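Local coordinates for dipeptide transport protein DPPA (Bacillus subtilis, PDB 1HI9), which hydrolyses N-terminal residues of peptides containing D-amino acids, working as a zinc-dependent, self-compartmentalizing homodecamer, at residues M5-E10 against V54-S59; A98-Y103 against L149-D154. All coordinates share one frame; numbering follows the deposited sequence.

How the interactions relate
Interactions 1 and 2 are two strand pairs of one central sheet, which runs in the order 53-58, 2-7, 97-103, 148-152, so that the inner strands of the two pairs are themselves neighbours. The centres of the contacts lie about 9 Å apart. At the seam, D8 N is 2.8 Å from L101 O and S6 OG is 2.7 Å from Y103 OH, both probable hydrogen bonds, while M5 CE packs 3.6 Å from L101 CD1. All four strands point the same way, and the two inner ones end beside the active site: D8 of interaction 1 bridges the two zinc ions, and the Y103 side chain of interaction 2 comes within about 6 Å of one, nearest side-chain atom to ion.

Interaction 1 of 2, residues M5-E10 against V54-S59; sequences MSVDME and VLVNDS. With ZN (zinc ion), chain G; ZN (zinc ion), chain F.
V7 is gripped through both backbone polar groups. Its N-H reaches N57 O at 3.0 Å in an almost straight bond (176°). Its carbonyl O receives S59 N at 2.8 Å, a donor lying 35° out of the carbonyl plane. M5 repeats the pattern two residues earlier, bonding to L55 O and N57 N, while the backbone of S6 pairs with L99 and L101. The strands are thus parallel, joined through alternate residues of 5-7. Beside this ladder the hydroxyls meet: S6 OG, anti to its backbone N (chi1 175°), lies 2.7 Å from S59 OG in a hydrogen bond, and M87 O accepts a bond from this buried pair. On the opposite face of the sheet, V7 CG2 touches V56 CG1 at 3.9 Å, and M5 SD lies 4.0 Å from V54 CG1; helix 28-48 covers V7, V54 and V56 through M35, F47 and I43. Just past the strand, D8 splits its carboxylate between two zinc ions, OD1 at 2.3 Å from one and OD2 at 2.0 Å from the other. E10 binds the first zinc through OE1 at 2.3 Å, with OE2 of the same carboxylate in a longer contact, and one water is a ligand of both metals. H60, which directly follows S59, completes the protein ligands of the first ion; H104 and E133 serve the second. Strand pairing brings D8 and H60 together, a worked example of a metal site built at the C-terminal ends of parallel strands, here the dinuclear zinc centre of an M55 peptidase.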
ATOM      1  N   MET A   5      33.510 -24.079   9.368  1.00 43.40           N
ATOM      2  CA  MET A   5      32.377 -24.303   8.476  1.00 42.24           C
ATOM      3  C   MET A   5      31.794 -23.017   7.905  1.00 40.97           C
ATOM      4  O   MET A   5      31.496 -22.074   8.631  1.00 40.89           O
ATOM      5  CB  MET A   5      31.266 -25.066   9.198  1.00 42.95           C
ATOM      6  CG  MET A   5      31.393 -26.571   9.135  1.00 45.57           C
ATOM      7  SD  MET A   5      30.008 -27.425   9.926  1.00 45.22           S
ATOM      8  CE  MET A   5      28.669 -27.013   8.841  1.00 45.03           C
ATOM      9  N   SER A   6      31.646 -22.988   6.587  1.00 40.16           N
ATOM     10  CA  SER A   6      31.058 -21.849   5.903  1.00 37.02           C
ATOM     11  C   SER A   6      29.775 -22.400   5.317  1.00 36.87           C
ATOM     12  O   SER A   6      29.812 -23.320   4.497  1.00 37.29           O
ATOM     13  CB  SER A   6      31.965 -21.349   4.787  1.00 35.98           C
ATOM     14  OG  SER A   6      31.331 -20.314   4.056  1.00 34.98           O
ATOM     15  N   VAL A   7      28.640 -21.852   5.740  1.00 35.72           N
ATOM     16  CA  VAL A   7      27.360 -22.337   5.245  1.00 35.48           C
ATOM     17  C   VAL A   7      26.578 -21.325   4.413  1.00 36.38           C
ATOM     18  O   VAL A   7      26.182 -20.270   4.909  1.00 36.11           O
ATOM     19  CB  VAL A   7      26.445 -22.798   6.406  1.00 34.98           C
ATOM     20  CG1 VAL A   7      25.255 -23.571   5.848  1.00 32.75           C
ATOM     21  CG2 VAL A   7      27.231 -23.654   7.386  1.00 33.25           C
ATOM     22  N   ASP A   8      26.358 -21.668   3.145  1.00 35.87           N
ATOM     23  CA  ASP A   8      25.589 -20.836   2.228  1.00 35.08           C
ATOM     24  C   ASP A   8      24.197 -21.471   2.151  1.00 34.72           C
ATOM     25  O   ASP A   8      23.949 -22.500   2.787  1.00 34.21           O
ATOM     26  CB  ASP A   8      26.245 -20.829   0.844  1.00 35.97           C
ATOM     27  CG  ASP A   8      26.022 -19.529   0.099  1.00 35.71           C
ATOM     28  OD1 ASP A   8      25.233 -18.689   0.572  1.00 37.16           O
ATOM     29  OD2 ASP A   8      26.636 -19.345  -0.969  1.00 36.46           O
ATOM     30  N   MET A   9      23.296 -20.881   1.370  1.00 33.39           N
ATOM     31  CA  MET A   9      21.931 -21.416   1.271  1.00 32.44           C
ATOM     32  C   MET A   9      21.485 -22.028  -0.051  1.00 31.94           C
ATOM     33  O   MET A   9      20.782 -23.034  -0.050  1.00 32.36           O
ATOM     34  CB  MET A   9      20.916 -20.329   1.616  1.00 32.87           C
ATOM     35  CG  MET A   9      20.258 -20.499   2.959  1.00 36.86           C
ATOM     36  SD  MET A   9      18.898 -19.377   3.157  1.00 36.52           S
ATOM     37  CE  MET A   9      17.592 -20.492   3.538  1.00 34.83           C
ATOM     38  N   GLU A  10      21.856 -21.408  -1.169  1.00 30.55           N
ATOM     39  CA  GLU A  10      21.421 -21.886  -2.475  1.00 30.90           C
ATOM     40  C   GLU A  10      21.687 -23.360  -2.733  1.00 29.39           C
ATOM     41  O   GLU A  10      20.923 -24.023  -3.434  1.00 28.51           O
ATOM     42  CB  GLU A  10      22.053 -21.056  -3.592  1.00 32.89           C
ATOM     43  CG  GLU A  10      21.553 -19.623  -3.669  1.00 35.81           C
ATOM     44  CD  GLU A  10      22.228 -18.702  -2.668  1.00 34.85           C
ATOM     45  OE1 GLU A  10      23.068 -19.188  -1.887  1.00 35.23           O
ATOM     46  OE2 GLU A  10      21.920 -17.490  -2.669  1.00 36.69           O
ATOM     47  N   VAL A  54      34.061 -26.626  16.464  1.00 51.13           N
ATOM     48  CA  VAL A  54      33.446 -26.430  15.158  1.00 47.62           C
ATOM     49  C   VAL A  54      32.883 -25.017  15.089  1.00 46.91           C
ATOM     50  O   VAL A  54      31.894 -24.703  15.749  1.00 45.66           O
ATOM     51  CB  VAL A  54      32.305 -27.424  14.905  1.00 47.52           C
ATOM     52  CG1 VAL A  54      31.745 -27.215  13.509  1.00 46.22           C
ATOM     53  CG2 VAL A  54      32.806 -28.844  15.067  1.00 46.07           C
ATOM     54  N   LEU A  55      33.537 -24.168  14.298  1.00 44.80           N
ATOM     55  CA  LEU A  55      33.117 -22.785  14.117  1.00 43.41           C
ATOM     56  C   LEU A  55      32.222 -22.737  12.888  1.00 43.14           C
ATOM     57  O   LEU A  55      32.649 -23.109  11.789  1.00 42.30           O
ATOM     58  CB  LEU A  55      34.331 -21.880  13.887  1.00 43.14           C
ATOM     59  CG  LEU A  55      34.310 -20.489  14.517  1.00 43.18           C
ATOM     60  CD1 LEU A  55      35.275 -19.594  13.773  1.00 42.93           C
ATOM     61  CD2 LEU A  55      32.913 -19.909  14.470  1.00 47.73           C
ATOM     62  N   VAL A  56      30.989 -22.273  13.074  1.00 42.07           N
ATOM     63  CA  VAL A  56      30.024 -22.191  11.984  1.00 41.29           C
ATOM     64  C   VAL A  56      29.737 -20.743  11.609  1.00 42.54           C
ATOM     65  O   VAL A  56      29.201 -19.975  12.409  1.00 43.82           O
ATOM     66  CB  VAL A  56      28.697 -22.890  12.364  1.00 41.45           C
ATOM     67  CG1 VAL A  56      27.765 -22.949  11.151  1.00 40.37           C
ATOM     68  CG2 VAL A  56      28.987 -24.292  12.888  1.00 39.97           C
ATOM     69  N   ASN A  57      30.099 -20.383  10.379  1.00 41.95           N
ATOM     70  CA  ASN A  57      29.911 -19.031   9.861  1.00 40.60           C
ATOM     71  C   ASN A  57      28.772 -18.987   8.838  1.00 40.72           C
ATOM     72  O   ASN A  57      28.854 -19.602   7.770  1.00 41.57           O
ATOM     73  CB  ASN A  57      31.203 -18.540   9.199  1.00 39.80           C
ATOM     74  CG  ASN A  57      31.117 -17.095   8.739  1.00 40.78           C
ATOM     75  OD1 ASN A  57      31.702 -16.715   7.723  1.00 40.53           O
ATOM     76  ND2 ASN A  57      30.400 -16.283   9.487  1.00 40.10           N
ATOM     77  N   ASP A  58      27.710 -18.262   9.172  1.00 39.12           N
ATOM     78  CA  ASP A  58      26.568 -18.117   8.277  1.00 36.89           C
ATOM     79  C   ASP A  58      27.108 -17.280   7.132  1.00 36.87           C
ATOM     80  O   ASP A  58      27.508 -16.129   7.340  1.00 33.74           O
ATOM     81  CB  ASP A  58      25.438 -17.365   8.990  1.00 36.93           C
ATOM     82  CG  ASP A  58      24.124 -17.432   8.241  1.00 35.41           C
ATOM     83  OD1 ASP A  58      24.142 -17.294   6.998  1.00 36.40           O
ATOM     84  OD2 ASP A  58      23.072 -17.605   8.900  1.00 35.07           O
ATOM     85  N   SER A  59      27.114 -17.843   5.925  1.00 36.32           N
ATOM     86  CA  SER A  59      27.667 -17.134   4.765  1.00 37.57           C
ATOM     87  C   SER A  59      26.684 -16.730   3.681  1.00 37.08           C
ATOM     88  O   SER A  59      27.081 -16.535   2.539  1.00 37.57           O
ATOM     89  CB  SER A  59      28.768 -17.985   4.130  1.00 35.40           C
ATOM     90  OG  SER A  59      29.721 -18.362   5.098  1.00 38.20           O
TER
HETATM   91 ZN    ZN G 301      24.066 -17.380  -0.893  1.00 56.24          ZN
HETATM   92 ZN    ZN F 300      26.685 -18.041  -2.504  1.00 31.80          ZN
HETATM   93  O   HOH W   1      25.882 -16.128  -2.169  1.00 28.83           O

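Interaction 2 of 2, residues A98-Y103 against L149-D154; sequences ALFLGY and LMVAGD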
ATOM      1  N   ALA A  98      38.631 -26.889   6.496  1.00 47.00           N
ATOM      2  CA  ALA A  98      37.417 -26.140   6.256  1.00 46.29           C
ATOM      3  C   ALA A  98      36.388 -27.001   5.548  1.00 45.30           C
ATOM      4  O   ALA A  98      36.738 -27.905   4.792  1.00 44.22           O
ATOM      5  CB  ALA A  98      37.724 -24.899   5.429  1.00 46.30           C
ATOM      6  N   LEU A  99      35.115 -26.711   5.811  1.00 44.97           N
ATOM      7  CA  LEU A  99      34.005 -27.445   5.211  1.00 43.88           C
ATOM      8  C   LEU A  99      32.995 -26.438   4.654  1.00 42.61           C
ATOM      9  O   LEU A  99      32.434 -25.636   5.398  1.00 41.90           O
ATOM     10  CB  LEU A  99      33.343 -28.328   6.271  1.00 44.66           C
ATOM     11  CG  LEU A  99      32.436 -29.477   5.807  1.00 46.13           C
ATOM     12  CD1 LEU A  99      32.017 -30.330   7.011  1.00 45.30           C
ATOM     13  CD2 LEU A  99      31.216 -28.925   5.111  1.00 47.48           C
ATOM     14  N   PHE A 100      32.780 -26.476   3.342  1.00 40.93           N
ATOM     15  CA  PHE A 100      31.831 -25.568   2.695  1.00 39.72           C
ATOM     16  C   PHE A 100      30.510 -26.307   2.516  1.00 38.40           C
ATOM     17  O   PHE A 100      30.470 -27.357   1.874  1.00 38.85           O
ATOM     18  CB  PHE A 100      32.369 -25.115   1.331  1.00 38.77           C
ATOM     19  CG  PHE A 100      33.634 -24.298   1.406  1.00 39.13           C
ATOM     20  CD1 PHE A 100      34.277 -23.886   0.242  1.00 39.98           C
ATOM     21  CD2 PHE A 100      34.175 -23.921   2.624  1.00 37.47           C
ATOM     22  CE1 PHE A 100      35.431 -23.113   0.298  1.00 38.95           C
ATOM     23  CE2 PHE A 100      35.324 -23.150   2.682  1.00 36.34           C
ATOM     24  CZ  PHE A 100      35.951 -22.745   1.519  1.00 38.43           C
ATOM     25  N   LEU A 101      29.439 -25.751   3.077  1.00 38.34           N
ATOM     26  CA  LEU A 101      28.107 -26.367   3.025  1.00 37.55           C
ATOM     27  C   LEU A 101      27.082 -25.499   2.309  1.00 36.35           C
ATOM     28  O   LEU A 101      27.077 -24.279   2.453  1.00 36.30           O
ATOM     29  CB  LEU A 101      27.607 -26.628   4.448  1.00 38.86           C
ATOM     30  CG  LEU A 101      26.930 -27.952   4.788  1.00 41.53           C
ATOM     31  CD1 LEU A 101      26.386 -27.846   6.201  1.00 40.99           C
ATOM     32  CD2 LEU A 101      25.817 -28.285   3.820  1.00 41.32           C
ATOM     33  N   GLY A 102      26.198 -26.144   1.558  1.00 34.73           N
ATOM     34  CA  GLY A 102      25.172 -25.417   0.842  1.00 34.11           C
ATOM     35  C   GLY A 102      25.712 -24.500  -0.234  1.00 34.24           C
ATOM     36  O   GLY A 102      25.113 -23.463  -0.534  1.00 32.61           O
ATOM     37  N   TYR A 103      26.851 -24.869  -0.813  1.00 33.23           N
ATOM     38  CA  TYR A 103      27.432 -24.058  -1.867  1.00 33.13           C
ATOM     39  C   TYR A 103      26.759 -24.275  -3.215  1.00 32.79           C
ATOM     40  O   TYR A 103      26.037 -25.254  -3.434  1.00 31.64           O
ATOM     41  CB  TYR A 103      28.934 -24.315  -1.957  1.00 33.39           C
ATOM     42  CG  TYR A 103      29.735 -23.409  -1.040  1.00 33.86           C
ATOM     43  CD1 TYR A 103      29.389 -23.261   0.302  1.00 33.61           C
ATOM     44  CD2 TYR A 103      30.817 -22.687  -1.517  1.00 33.00           C
ATOM     45  CE1 TYR A 103      30.104 -22.404   1.142  1.00 34.03           C
ATOM     46  CE2 TYR A 103      31.539 -21.832  -0.687  1.00 34.85           C
ATOM     47  CZ  TYR A 103      31.179 -21.692   0.633  1.00 34.23           C
ATOM     48  OH  TYR A 103      31.887 -20.828   1.429  1.00 33.00           O
ATOM     49  N   LEU A 149      38.522 -29.528   3.147  1.00 43.71           N
ATOM     50  CA  LEU A 149      38.302 -30.964   3.205  1.00 43.64           C
ATOM     51  C   LEU A 149      37.056 -31.456   2.496  1.00 42.45           C
ATOM     52  O   LEU A 149      37.062 -32.521   1.876  1.00 42.40           O
ATOM     53  CB  LEU A 149      38.261 -31.414   4.664  1.00 43.47           C
ATOM     54  CG  LEU A 149      39.479 -31.010   5.496  1.00 45.54           C
ATOM     55  CD1 LEU A 149      39.358 -31.591   6.907  1.00 45.79           C
ATOM     56  CD2 LEU A 149      40.751 -31.515   4.825  1.00 45.15           C
ATOM     57  N   MET A 150      35.984 -30.679   2.587  1.00 42.09           N
ATOM     58  CA  MET A 150      34.718 -31.073   1.989  1.00 39.86           C
ATOM     59  C   MET A 150      33.924 -29.884   1.458  1.00 38.87           C
ATOM     60  O   MET A 150      34.024 -28.772   1.975  1.00 39.63           O
ATOM     61  CB  MET A 150      33.883 -31.807   3.037  1.00 39.16           C
ATOM     62  CG  MET A 150      32.625 -32.470   2.515  1.00 41.07           C
ATOM     63  SD  MET A 150      31.678 -33.156   3.876  1.00 43.00           S
ATOM     64  CE  MET A 150      30.032 -32.590   3.474  1.00 46.71           C
ATOM     65  N   VAL A 151      33.130 -30.141   0.429  1.00 37.21           N
ATOM     66  CA  VAL A 151      32.278 -29.132  -0.177  1.00 36.85           C
ATOM     67  C   VAL A 151      30.951 -29.812  -0.506  1.00 37.36           C
ATOM     68  O   VAL A 151      30.931 -30.814  -1.217  1.00 35.96           O
ATOM     69  CB  VAL A 151      32.905 -28.568  -1.483  1.00 37.15           C
ATOM     70  CG1 VAL A 151      31.925 -27.630  -2.176  1.00 36.02           C
ATOM     71  CG2 VAL A 151      34.194 -27.814  -1.166  1.00 35.65           C
ATOM     72  N   ALA A 152      29.851 -29.282   0.031  1.00 36.56           N
ATOM     73  CA  ALA A 152      28.529 -29.840  -0.219  1.00 36.10           C
ATOM     74  C   ALA A 152      27.642 -28.817  -0.911  1.00 37.00           C
ATOM     75  O   ALA A 152      27.766 -27.610  -0.690  1.00 37.40           O
ATOM     76  CB  ALA A 152      27.891 -30.279   1.082  1.00 37.10           C
ATOM     77  N   GLY A 153      26.746 -29.310  -1.755  1.00 35.88           N
ATOM     78  CA  GLY A 153      25.846 -28.440  -2.487  1.00 35.76           C
ATOM     79  C   GLY A 153      25.222 -29.258  -3.598  1.00 36.10           C
ATOM     80  O   GLY A 153      24.973 -30.451  -3.421  1.00 38.95           O
ATOM     81  N   ASP A 154      24.955 -28.636  -4.741  1.00 35.03           N
ATOM     82  CA  ASP A 154      24.380 -29.370  -5.859  1.00 35.49           C
ATOM     83  C   ASP A 154      25.508 -30.090  -6.606  1.00 36.30           C
ATOM     84  O   ASP A 154      26.680 -29.936  -6.270  1.00 33.64           O
ATOM     85  CB  ASP A 154      23.643 -28.420  -6.811  1.00 35.81           C
ATOM     86  CG  ASP A 154      24.596 -27.560  -7.645  1.00 35.41           C
ATOM     87  OD1 ASP A 154      25.557 -27.000  -7.088  1.00 35.06           O
ATOM     88  OD2 ASP A 154      24.365 -27.444  -8.852  1.00 33.38           O
TER
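L99 and M150 both place CG anti to the backbone N (chi1 -163° and -171°); the two side chains run side by side, with L99 CG 3.9 Å from M150 CB. F100 places CG differently, anti to the carbonyl carbon (chi1 -64°). V151 CG2 lies obliquely by the start of the side chain, 4.1 Å from F100 CB and barely farther from CD1, while the rest of the ring leads away. That same CB sits over the centre of the Y103 ring, 3.5 Å above its plane. Between the strands, F100 N donates to M150 O (2.9 Å) and F100 O accepts from A152 N (2.7 Å). At G102 the chain turns a corner, and A152 O takes its bond from Y103 N at 2.9 Å. Helices 28-48 and 187-203 pack on the face of L99 and M150. The polar ends find partners outside the two segments: Y103 OH bonds to S6 OG and N137 ND2, and D154, at the N-cap of helix 155-162, bonds through OD1 to A157 N and through OD2 to T176 OG1. Backbone bonds and apolar contacts thus join the buried strands, while their C-terminal ends supply polar groups to neighbouring elements.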